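Local atomic coordinates of beta-glucuronidase (Dictyoglomus thermophilum, PDB entry 6XXW), a protein that probably hydrolyses beta-D-glucuronides, as a thermophile's member of glycosyl hydrolase family 2, releasing glucuronic acid from the non-reducing end. Residues 342-345 and 346-350; 390-393 and 394-398; 432-435 and 436-440. All blocks are in the same frame, centred on the assembly; numbering follows the deposited sequence. Where two conformers were deposited one is given.

Contact 1: residues 342-345 and 346-350; sequences YPYS and EEILF
With its hydroxyl set between the backbone N and the carbonyl carbon (chi1 66°), S345 turns OG toward I348, whose CG1 stands anti to its own carbonyl carbon. That places OG 3.4 Å from I348 N, a weak capping bond with an N-H...O angle of 148°. The same N-H leans toward the backbone as well: I348 N lies 3.0 Å from S345 O, but the angle of 131° makes this bond weak too. S345 is thus the N-cap of helix 346-355, and its hydroxyl shares the first-turn amide I348 N with its own carbonyl oxygen. I348 CG1 packs 3.6 Å from S345 OG, so the cap oxygen has an aliphatic neighbour beside its amide partner. E347 bends at chi2 and brings OE1 to 3.5 Å from S345 CB, a contact alongside the cap, while its OE2 bonds to Y23 OH.

This is the loop-to-helix turn after strand 336-338 of the TIM barrel domain, where the chain passes from the parallel barrel sheet into a surrounding helix. One residue ahead of the cap, Y344 crosses I348 at a slant, its ring carbon CD2 4.0 Å from I348 CD1. The phenol end is anchored separately, OH bonding to S340 O, and the backbone N of S345 is held by the carboxylate of E308. Beyond Y344, I348 reaches N322 and F326 of helix 319-332, whereas L349 leans on V359 and E361 of strand 358-362.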
ATOM      1  N   TYR A 342     -24.022  -5.752  18.874  1.00 15.97           N
ATOM      2  CA  TYR A 342     -25.439  -5.491  18.653  1.00 18.02           C
ATOM      3  C   TYR A 342     -25.992  -6.726  17.963  1.00 18.75           C
ATOM      4  O   TYR A 342     -25.217  -7.518  17.403  1.00 15.55           O
ATOM      5  CB  TYR A 342     -25.653  -4.230  17.801  1.00 17.54           C
ATOM      6  CG  TYR A 342     -24.605  -4.069  16.715  1.00 17.37           C
ATOM      7  CD1 TYR A 342     -24.692  -4.796  15.525  1.00 17.50           C
ATOM      8  CD2 TYR A 342     -23.519  -3.213  16.889  1.00 18.28           C
ATOM      9  CE1 TYR A 342     -23.714  -4.675  14.537  1.00 14.94           C
ATOM     10  CE2 TYR A 342     -22.525  -3.090  15.900  1.00 18.64           C
ATOM     11  CZ  TYR A 342     -22.633  -3.820  14.743  1.00 18.21           C
ATOM     12  OH  TYR A 342     -21.663  -3.679  13.785  1.00 19.68           O
ATOM     13  N   PRO A 343     -27.303  -6.945  17.986  1.00 19.40           N
ATOM     14  CA  PRO A 343     -27.850  -8.069  17.228  1.00 16.91           C
ATOM     15  C   PRO A 343     -27.580  -7.868  15.745  1.00 15.36           C
ATOM     16  O   PRO A 343     -27.652  -6.749  15.225  1.00 18.36           O
ATOM     17  CB  PRO A 343     -29.351  -8.024  17.551  1.00 18.67           C
ATOM     18  CG  PRO A 343     -29.414  -7.297  18.893  1.00 20.01           C
ATOM     19  CD  PRO A 343     -28.330  -6.269  18.807  1.00 16.74           C
ATOM     20  N   TYR A 344     -27.239  -8.957  15.070  1.00 17.94           N
ATOM     21  CA  TYR A 344     -27.030  -8.889  13.636  1.00 19.99           C
ATOM     22  C   TYR A 344     -28.345  -9.179  12.909  1.00 20.08           C
ATOM     23  O   TYR A 344     -29.385  -9.462  13.516  1.00 17.72           O
ATOM     24  CB  TYR A 344     -25.924  -9.851  13.190  1.00 18.55           C
ATOM     25  CG  TYR A 344     -24.509  -9.446  13.584  1.00 19.16           C
ATOM     26  CD1 TYR A 344     -24.258  -8.264  14.290  1.00 15.99           C
ATOM     27  CD2 TYR A 344     -23.417 -10.253  13.241  1.00 18.71           C
ATOM     28  CE1 TYR A 344     -22.936  -7.905  14.661  1.00 17.88           C
ATOM     29  CE2 TYR A 344     -22.116  -9.906  13.601  1.00 20.62           C
ATOM     30  CZ  TYR A 344     -21.881  -8.732  14.307  1.00 16.54           C
ATOM     31  OH  TYR A 344     -20.576  -8.428  14.651  1.00 19.71           O
ATOM     32  N   SER A 345     -28.305  -9.077  11.588  1.00 16.69           N
ATOM     33  CA  SER A 345     -29.462  -9.435  10.787  1.00 22.10           C
ATOM     34  C   SER A 345     -29.814 -10.903  10.995  1.00 18.34           C
ATOM     35  O   SER A 345     -28.938 -11.752  11.202  1.00 16.70           O
ATOM     36  CB  SER A 345     -29.176  -9.177   9.312  1.00 23.01           C
ATOM     37  OG  SER A 345     -28.168 -10.060   8.862  1.00 24.04           O
ATOM     38  N   GLU A 346     -31.121 -11.195  10.931  1.00 19.12           N
ATOM     39  CA  GLU A 346     -31.587 -12.578  10.997  1.00 22.42           C
ATOM     40  C   GLU A 346     -30.926 -13.429   9.926  1.00 22.38           C
ATOM     41  O   GLU A 346     -30.620 -14.610  10.157  1.00 19.12           O
ATOM     42  CB  GLU A 346     -33.111 -12.622  10.849  1.00 25.45           C
ATOM     43  CG  GLU A 346     -33.848 -11.686  11.808  1.00 27.04           C
ATOM     44  CD  GLU A 346     -34.386 -10.407  11.158  1.00 33.18           C
ATOM     45  OE1 GLU A 346     -33.575  -9.596  10.635  1.00 27.92           O
ATOM     46  OE2 GLU A 346     -35.628 -10.204  11.207  1.00 32.01           O
ATOM     47  N   GLU A 347     -30.700 -12.839   8.746  1.00 18.31           N
ATOM     48  CA  GLU A 347     -30.030 -13.529   7.649  1.00 19.00           C
ATOM     49  C   GLU A 347     -28.711 -14.144   8.099  1.00 20.65           C
ATOM     50  O   GLU A 347     -28.398 -15.288   7.753  1.00 19.04           O
ATOM     51  CB  GLU A 347     -29.809 -12.540   6.498  1.00 24.28           C
ATOM     52  CG  GLU A 347     -31.058 -12.250   5.649  1.00 26.55           C
ATOM     53  CD  GLU A 347     -31.982 -11.170   6.229  1.00 34.66           C
ATOM     54  OE1 GLU A 347     -31.707 -10.633   7.328  1.00 22.65           O
ATOM     55  OE2 GLU A 347     -33.001 -10.858   5.568  1.00 37.38           O
ATOM     56  N   ILE A 348     -27.928 -13.416   8.901  1.00 17.91           N
ATOM     57  CA  ILE A 348     -26.644 -13.962   9.329  1.00 19.00           C
ATOM     58  C   ILE A 348     -26.841 -15.164  10.261  1.00 20.98           C
ATOM     59  O   ILE A 348     -26.076 -16.138  10.211  1.00 17.01           O
ATOM     60  CB  ILE A 348     -25.789 -12.855   9.970  1.00 19.08           C
ATOM     61  CG1 ILE A 348     -25.166 -12.000   8.859  1.00 18.89           C
ATOM     62  CG2 ILE A 348     -24.692 -13.460  10.878  1.00 21.13           C
ATOM     63  CD1 ILE A 348     -24.440 -10.759   9.394  1.00 25.67           C
ATOM     64  N   LEU A 349     -27.885 -15.139  11.097  1.00 15.86           N
ATOM     65  CA  LEU A 349     -28.119 -16.276  11.990  1.00 17.15           C
ATOM     66  C   LEU A 349     -28.611 -17.510  11.229  1.00 18.06           C
ATOM     67  O   LEU A 349     -28.240 -18.642  11.578  1.00 20.03           O
ATOM     68  CB  LEU A 349     -29.112 -15.895  13.097  1.00 18.69           C
ATOM     69  CG  LEU A 349     -28.595 -14.816  14.051  1.00 21.43           C
ATOM     70  CD1 LEU A 349     -29.554 -14.649  15.201  1.00 22.48           C
ATOM     71  CD2 LEU A 349     -27.218 -15.178  14.582  1.00 20.47           C
ATOM     72  N   PHE A 350     -29.447 -17.325  10.195  1.00 16.57           N
ATOM     73  CA  PHE A 350     -29.840 -18.467   9.369  1.00 16.94           C
ATOM     74  C   PHE A 350     -28.625 -19.084   8.690  1.00 19.71           C
ATOM     75  O   PHE A 350     -28.525 -20.312   8.573  1.00 18.38           O
ATOM     76  CB  PHE A 350     -30.875 -18.057   8.323  1.00 20.14           C
ATOM     77  CG  PHE A 350     -32.264 -17.914   8.869  1.00 23.43           C
ATOM     78  CD1 PHE A 350     -33.017 -19.034   9.198  1.00 23.93           C
ATOM     79  CD2 PHE A 350     -32.817 -16.656   9.065  1.00 21.71           C
ATOM     80  CE1 PHE A 350     -34.307 -18.900   9.712  1.00 21.87           C
ATOM     81  CE2 PHE A 350     -34.097 -16.515   9.584  1.00 21.87           C
ATOM     82  CZ  PHE A 350     -34.839 -17.641   9.906  1.00 23.74           C
TER

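Contact 2: residues 390-393 and 394-398; sequences HHLE and IMREL
R396 lies back along helix 385-402 toward L392, one turn earlier, on one of the helices that surround the parallel strands of the TIM barrel domain. Its CB sits 3.5 Å from E393 O. CG comes closer still to a carbonyl, 3.2 Å from L392 O, the oxygen that also accepts R396 N in the helical i to i+4 bond. The chain runs extended from CG to NE, and CD and NE pass the same oxygen at longer range. NE forms a salt bridge with E434 of helix 422-438. At the tip the guanidinium lays one face over L392 CB, 3.8 Å from NH2, while NH1 meets E393 CG obliquely at 3.5 Å. The E393 carboxylate stays apart from that guanidinium, OE2 of E393 lying 4.8 Å from NH1 of R396, so E393 offers R396 its methylene here.

Two histidines receive the next turn differently. H391 and M395 extend alongside each other in one direction, and M395 SD sits at the edge of the H391 ring, 4.8 Å from its centroid; both ring nitrogens have partners, ND1 with Y427 OH and NE2, weakly, with V413 O. H390 holds CG anti to its backbone N (chi1 179°), which puts its ring under I394: I394 CG1 makes a CH-pi contact over the face, 3.8 Å from the ring centroid and 19° off the normal.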
ATOM      1  N   HIS A 390     -35.081   0.530  28.458  1.00 23.18           N
ATOM      2  CA  HIS A 390     -34.818   0.216  27.054  1.00 21.43           C
ATOM      3  C   HIS A 390     -34.020  -1.075  26.919  1.00 21.71           C
ATOM      4  O   HIS A 390     -34.324  -1.920  26.068  1.00 20.59           O
ATOM      5  CB  HIS A 390     -34.072   1.376  26.384  1.00 20.18           C
ATOM      6  CG  HIS A 390     -33.730   1.127  24.944  1.00 16.08           C
ATOM      7  ND1 HIS A 390     -34.695   0.968  23.971  1.00 22.55           N
ATOM      8  CD2 HIS A 390     -32.536   1.032  24.307  1.00 20.98           C
ATOM      9  CE1 HIS A 390     -34.110   0.773  22.799  1.00 22.23           C
ATOM     10  NE2 HIS A 390     -32.800   0.805  22.976  1.00 20.79           N
ATOM     11  N   HIS A 391     -32.991  -1.241  27.753  1.00 17.08           N
ATOM     12  CA  HIS A 391     -32.179  -2.454  27.711  1.00 19.30           C
ATOM     13  C   HIS A 391     -33.036  -3.698  27.939  1.00 19.86           C
ATOM     14  O   HIS A 391     -32.886  -4.709  27.235  1.00 19.63           O
ATOM     15  CB  HIS A 391     -31.071  -2.339  28.756  1.00 18.99           C
ATOM     16  CG  HIS A 391     -29.883  -3.225  28.517  1.00 19.45           C
ATOM     17  ND1 HIS A 391     -28.641  -2.951  29.060  1.00 19.37           N
ATOM     18  CD2 HIS A 391     -29.747  -4.390  27.839  1.00 17.01           C
ATOM     19  CE1 HIS A 391     -27.793  -3.904  28.718  1.00 16.08           C
ATOM     20  NE2 HIS A 391     -28.435  -4.783  27.965  1.00 17.44           N
ATOM     21  N   LEU A 392     -33.947  -3.642  28.914  1.00 18.09           N
ATOM     22  CA  LEU A 392     -34.816  -4.786  29.186  1.00 17.45           C
ATOM     23  C   LEU A 392     -35.749  -5.066  28.016  1.00 18.63           C
ATOM     24  O   LEU A 392     -35.996  -6.229  27.674  1.00 19.28           O
ATOM     25  CB  LEU A 392     -35.628  -4.545  30.463  1.00 19.04           C
ATOM     26  CG  LEU A 392     -34.818  -4.397  31.750  1.00 19.62           C
ATOM     27  CD1 LEU A 392     -35.692  -3.837  32.889  1.00 27.75           C
ATOM     28  CD2 LEU A 392     -34.130  -5.705  32.159  1.00 20.04           C
ATOM     29  N   GLU A 393     -36.306  -4.017  27.408  1.00 19.29           N
ATOM     30  CA  GLU A 393     -37.135  -4.233  26.222  1.00 20.76           C
ATOM     31  C   GLU A 393     -36.312  -4.825  25.082  1.00 20.23           C
ATOM     32  O   GLU A 393     -36.803  -5.674  24.322  1.00 20.89           O
ATOM     33  CB  GLU A 393     -37.803  -2.924  25.800  1.00 21.46           C
ATOM     34  CG  GLU A 393     -38.703  -2.351  26.898  1.00 36.83           C
ATOM     35  CD  GLU A 393     -39.527  -1.147  26.454  1.00 49.14           C
ATOM     36  OE1 GLU A 393     -38.949  -0.050  26.303  1.00 49.29           O
ATOM     37  OE2 GLU A 393     -40.756  -1.295  26.281  1.00 58.94           O
ATOM     38  N   ILE A 394     -35.054  -4.394  24.954  1.00 20.64           N
ATOM     39  CA  ILE A 394     -34.176  -4.934  23.913  1.00 20.76           C
ATOM     40  C   ILE A 394     -33.974  -6.434  24.101  1.00 14.71           C
ATOM     41  O   ILE A 394     -34.073  -7.216  23.146  1.00 20.77           O
ATOM     42  CB  ILE A 394     -32.828  -4.190  23.907  1.00 22.28           C
ATOM     43  CG1 ILE A 394     -32.985  -2.792  23.298  1.00 23.86           C
ATOM     44  CG2 ILE A 394     -31.753  -5.020  23.174  1.00 21.61           C
ATOM     45  CD1 ILE A 394     -33.673  -2.778  21.964  1.00 18.95           C
ATOM     46  N   MET A 395     -33.660  -6.859  25.328  1.00 18.70           N
ATOM     47  CA  MET A 395     -33.485  -8.291  25.583  1.00 19.11           C
ATOM     48  C   MET A 395     -34.747  -9.072  25.235  1.00 18.37           C
ATOM     49  O   MET A 395     -34.670 -10.185  24.698  1.00 17.91           O
ATOM     50  CB  MET A 395     -33.101  -8.548  27.050  1.00 15.13           C
ATOM     51  CG  MET A 395     -31.854  -7.828  27.557  1.00 17.98           C
ATOM     52  SD  MET A 395     -30.420  -8.008  26.454  1.00 21.76           S
ATOM     53  CE  MET A 395     -30.234  -9.787  26.376  1.00 17.29           C
ATOM     54  N   ARG A 396     -35.923  -8.513  25.537  1.00 21.60           N
ATOM     55  CA  ARG A 396     -37.161  -9.200  25.177  1.00 22.13           C
ATOM     56  C   ARG A 396     -37.309  -9.309  23.664  1.00 17.95           C
ATOM     57  O   ARG A 396     -37.651 -10.377  23.149  1.00 18.69           O
ATOM     58  CB  ARG A 396     -38.365  -8.486  25.795  1.00 24.71           C
ATOM     59  CG  ARG A 396     -38.308  -8.427  27.310  1.00 29.52           C
ATOM     60  CD  ARG A 396     -39.447  -7.599  27.918  1.00 39.80           C
ATOM     61  NE  ARG A 396     -39.220  -7.282  29.332  1.00 35.01           N
ATOM     62  CZ  ARG A 396     -39.290  -6.055  29.844  1.00 38.85           C
ATOM     63  NH1 ARG A 396     -39.559  -5.023  29.058  1.00 35.90           N
ATOM     64  NH2 ARG A 396     -39.080  -5.853  31.141  1.00 36.72           N
ATOM     65  N   GLU A 397     -37.033  -8.221  22.932  1.00 20.11           N
ATOM     66  CA  GLU A 397     -37.145  -8.251  21.472  1.00 22.65           C
ATOM     67  C   GLU A 397     -36.126  -9.201  20.854  1.00 22.44           C
ATOM     68  O   GLU A 397     -36.399  -9.867  19.841  1.00 19.30           O
ATOM     69  CB  GLU A 397     -36.934  -6.850  20.893  1.00 21.02           C
ATOM     70  CG  GLU A 397     -38.004  -5.814  21.228  1.00 27.06           C
ATOM     71  CD  GLU A 397     -37.734  -4.457  20.573  1.00 39.56           C
ATOM     72  OE1 GLU A 397     -37.212  -4.419  19.436  1.00 35.33           O
ATOM     73  OE2 GLU A 397     -38.053  -3.421  21.191  1.00 41.93           O
ATOM     74  N   LEU A 398     -34.930  -9.243  21.429  1.00 19.42           N
ATOM     75  CA  LEU A 398     -33.846 -10.030  20.854  1.00 18.27           C
ATOM     76  C   LEU A 398     -34.101 -11.518  21.034  1.00 19.31           C
ATOM     77  O   LEU A 398     -33.977 -12.302  20.089  1.00 19.14           O
ATOM     78  CB  LEU A 398     -32.528  -9.617  21.506  1.00 20.15           C
ATOM     79  CG  LEU A 398     -31.288 -10.458  21.227  1.00 20.20           C
ATOM     80  CD1 LEU A 398     -30.963 -10.473  19.738  1.00 18.96           C
ATOM     81  CD2 LEU A 398     -30.112  -9.923  22.042  1.00 18.10           C
TER

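Contact 3: residues 432-435 and 436-440; sequences IEET and RRLDP
Four successive i to i+4 amide bonds carry the backbone through the last turns of helix 422-438: R436 N to I432 O, R437 N to E433 O, L438 N to E434 O and D439 N to T435 O, after which D439 breaks from the helical backbone conformation. E434 and R437, three residues apart and both with CG anti to the backbone N, run alongside each other in the same direction. R437 grips the carboxylate side-on with two nitrogens: NE reaches E434 OE1 at 3.1 Å and NH2 reaches E434 OE2 at 3.0 Å, the latter nearly straight at 174°. Both oxygens lie close to the guanidinium plane, yet the nitrogens meet the carboxylate from above its own plane, the two planes being 38° apart. A bend at E434 chi2 (73°) swings the carboxylate into this position. OE2 has a further cationic partner, NE of R396 on helix 385-402, so two arginines would be expected to stabilise the carboxylate in its charged form.

L438 crosses E434 obliquely beside this pair, its CD1 3.8 Å from E434 CG and its CG 3.2 Å from E434 O. On the more exposed flank a water donates to E433 O at 2.6 Å; its weak link to R436 NE is doubtful, since that side chain has two conformers. T435 turns inward instead: OG1 bonds to V431 O, and its side chain packs on W411 and V413 of strand 408-415. D439, just past the helix end, binds R442, T441 and W411 through its carboxylate. The whole is the C-terminal end of the helix in a beta-alpha-beta unit of the TIM barrel, between parallel strands 408-415 and 444-448.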
ATOM      1  N   ILE A 432     -29.456  -9.034  33.780  1.00 17.34           N
ATOM      2  CA  ILE A 432     -29.130 -10.455  33.767  1.00 18.08           C
ATOM      3  C   ILE A 432     -30.316 -11.283  34.253  1.00 21.68           C
ATOM      4  O   ILE A 432     -30.642 -12.332  33.680  1.00 19.59           O
ATOM      5  CB  ILE A 432     -27.874 -10.704  34.614  1.00 17.93           C
ATOM      6  CG1 ILE A 432     -26.659 -10.067  33.916  1.00 23.12           C
ATOM      7  CG2 ILE A 432     -27.694 -12.201  34.873  1.00 17.50           C
ATOM      8  CD1 ILE A 432     -25.391  -9.967  34.783  1.00 16.75           C
ATOM      9  N   GLU A 433     -30.988 -10.820  35.304  1.00 18.56           N
ATOM     10  CA  GLU A 433     -32.133 -11.560  35.827  1.00 22.01           C
ATOM     11  C   GLU A 433     -33.239 -11.674  34.786  1.00 24.56           C
ATOM     12  O   GLU A 433     -33.863 -12.732  34.642  1.00 20.47           O
ATOM     13  CB  GLU A 433     -32.663 -10.877  37.085  1.00 29.16           C
ATOM     14  CG  GLU A 433     -33.779 -11.640  37.767  1.00 28.54           C
ATOM     15  CD  GLU A 433     -34.066 -11.101  39.160  1.00 36.95           C
ATOM     16  OE1 GLU A 433     -33.105 -10.948  39.949  1.00 32.49           O
ATOM     17  OE2 GLU A 433     -35.246 -10.827  39.460  1.00 31.18           O
ATOM     18  N   GLU A 434     -33.493 -10.595  34.044  1.00 20.38           N
ATOM     19  CA  GLU A 434     -34.555 -10.625  33.044  1.00 20.93           C
ATOM     20  C   GLU A 434     -34.176 -11.517  31.862  1.00 27.99           C
ATOM     21  O   GLU A 434     -35.021 -12.250  31.326  1.00 18.20           O
ATOM     22  CB  GLU A 434     -34.866  -9.196  32.592  1.00 23.72           C
ATOM     23  CG  GLU A 434     -35.892  -9.091  31.478  1.00 26.89           C
ATOM     24  CD  GLU A 434     -37.307  -9.385  31.955  1.00 32.47           C
ATOM     25  OE1 GLU A 434     -37.498  -9.690  33.159  1.00 34.12           O
ATOM     26  OE2 GLU A 434     -38.229  -9.321  31.115  1.00 38.81           O
ATOM     27  N   THR A 435     -32.905 -11.479  31.453  1.00 18.43           N
ATOM     28  CA  THR A 435     -32.460 -12.312  30.339  1.00 21.52           C
ATOM     29  C   THR A 435     -32.649 -13.790  30.648  1.00 22.59           C
ATOM     30  O   THR A 435     -33.143 -14.554  29.810  1.00 20.50           O
ATOM     31  CB  THR A 435     -30.995 -12.005  30.022  1.00 21.18           C
ATOM     32  OG1 THR A 435     -30.876 -10.616  29.675  1.00 19.85           O
ATOM     33  CG2 THR A 435     -30.484 -12.883  28.859  1.00 23.51           C
ATOM     34  N   ARG A 436     -32.259 -14.209  31.853  0.54 22.14           N
ATOM     35  CA  ARG A 436     -32.395 -15.609  32.239  0.54 23.40           C
ATOM     36  C   ARG A 436     -33.859 -16.014  32.328  0.54 25.21           C
ATOM     37  O   ARG A 436     -34.222 -17.143  31.965  0.54 23.28           O
ATOM     38  CB  ARG A 436     -31.685 -15.850  33.573  0.54 26.78           C
ATOM     39  CG  ARG A 436     -31.246 -17.287  33.803  0.54 29.35           C
ATOM     40  CD  ARG A 436     -32.011 -17.928  34.945  0.54 29.44           C
ATOM     41  NE  ARG A 436     -31.732 -17.278  36.223  0.54 34.07           N
ATOM     42  CZ  ARG A 436     -31.399 -17.929  37.335  0.54 37.55           C
ATOM     43  NH1 ARG A 436     -31.299 -19.251  37.325  0.54 37.50           N
ATOM     44  NH2 ARG A 436     -31.162 -17.257  38.457  0.54 28.75           N
ATOM     45  N   ARG A 437     -34.715 -15.105  32.806  1.00 21.91           N
ATOM     46  CA  ARG A 437     -36.145 -15.391  32.882  1.00 25.79           C
ATOM     47  C   ARG A 437     -36.736 -15.584  31.494  1.00 24.17           C
ATOM     48  O   ARG A 437     -37.582 -16.459  31.285  1.00 26.72           O
ATOM     49  CB  ARG A 437     -36.867 -14.253  33.607  1.00 24.54           C
ATOM     50  CG  ARG A 437     -38.352 -14.492  33.780  1.00 23.48           C
ATOM     51  CD  ARG A 437     -39.066 -13.221  34.211  1.00 33.23           C
ATOM     52  NE  ARG A 437     -39.240 -12.299  33.095  1.00 31.75           N
ATOM     53  CZ  ARG A 437     -40.259 -12.356  32.247  1.00 39.49           C
ATOM     54  NH1 ARG A 437     -41.183 -13.295  32.401  1.00 35.62           N
ATOM     55  NH2 ARG A 437     -40.357 -11.481  31.252  1.00 36.15           N
ATOM     56  N   LEU A 438     -36.290 -14.772  30.534  1.00 20.02           N
ATOM     57  CA  LEU A 438     -36.785 -14.868  29.165  1.00 19.96           C
ATOM     58  C   LEU A 438     -36.280 -16.116  28.456  1.00 20.93           C
ATOM     59  O   LEU A 438     -37.001 -16.683  27.624  1.00 21.50           O
ATOM     60  CB  LEU A 438     -36.380 -13.628  28.375  1.00 18.78           C
ATOM     61  CG  LEU A 438     -37.013 -12.302  28.781  1.00 24.90           C
ATOM     62  CD1 LEU A 438     -36.161 -11.148  28.260  1.00 26.90           C
ATOM     63  CD2 LEU A 438     -38.455 -12.209  28.298  1.00 28.75           C
ATOM     64  N   ASP A 439     -35.053 -16.551  28.743  1.00 22.55           N
ATOM     65  CA  ASP A 439     -34.486 -17.718  28.067  1.00 19.99           C
ATOM     66  C   ASP A 439     -33.596 -18.510  29.016  1.00 21.65           C
ATOM     67  O   ASP A 439     -32.374 -18.316  29.056  1.00 21.70           O
ATOM     68  CB  ASP A 439     -33.705 -17.316  26.818  1.00 21.28           C
ATOM     69  CG  ASP A 439     -33.150 -18.526  26.074  1.00 22.45           C
ATOM     70  OD1 ASP A 439     -33.627 -19.654  26.358  1.00 22.94           O
ATOM     71  OD2 ASP A 439     -32.246 -18.353  25.218  1.00 23.62           O
ATOM     72  N   PRO A 440     -34.169 -19.453  29.771  1.00 25.72           N
ATOM     73  CA  PRO A 440     -33.332 -20.296  30.635  1.00 22.86           C
ATOM     74  C   PRO A 440     -32.530 -21.348  29.891  1.00 25.69           C
ATOM     75  O   PRO A 440     -31.841 -22.128  30.551  1.00 24.42           O
ATOM     76  CB  PRO A 440     -34.350 -20.963  31.570  1.00 23.65           C
ATOM     77  CG  PRO A 440     -35.619 -20.962  30.810  1.00 24.10           C
ATOM     78  CD  PRO A 440     -35.609 -19.719  29.960  1.00 23.53           C
TER
HETATM   79  O   HOH W   1     -33.855 -14.702  36.412  1.00 28.67           O

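All three are local contacts, at the start, middle and end of three different helices of the same TIM barrel domain, and they grade from core to surface. Contact 1 is fully buried, a helix start with weak capping bonds; contact 2 is mostly buried mid-helix packing of histidine rings and an arginine against neighbouring side chains; contact 3 is partly buried, and its helix end carries a salt bridge and a water. Contacts 1 and 2 meet through apolar packing, P343 CG lying 3.6 Å from L398 CD1. Contacts 2 and 3 join neighbouring helices 385-402 and 422-438 by a charged link, R396 NE to E434 OE2 at 2.9 Å, flanked by M395 against T435. Contacts 1 and 3 do not touch.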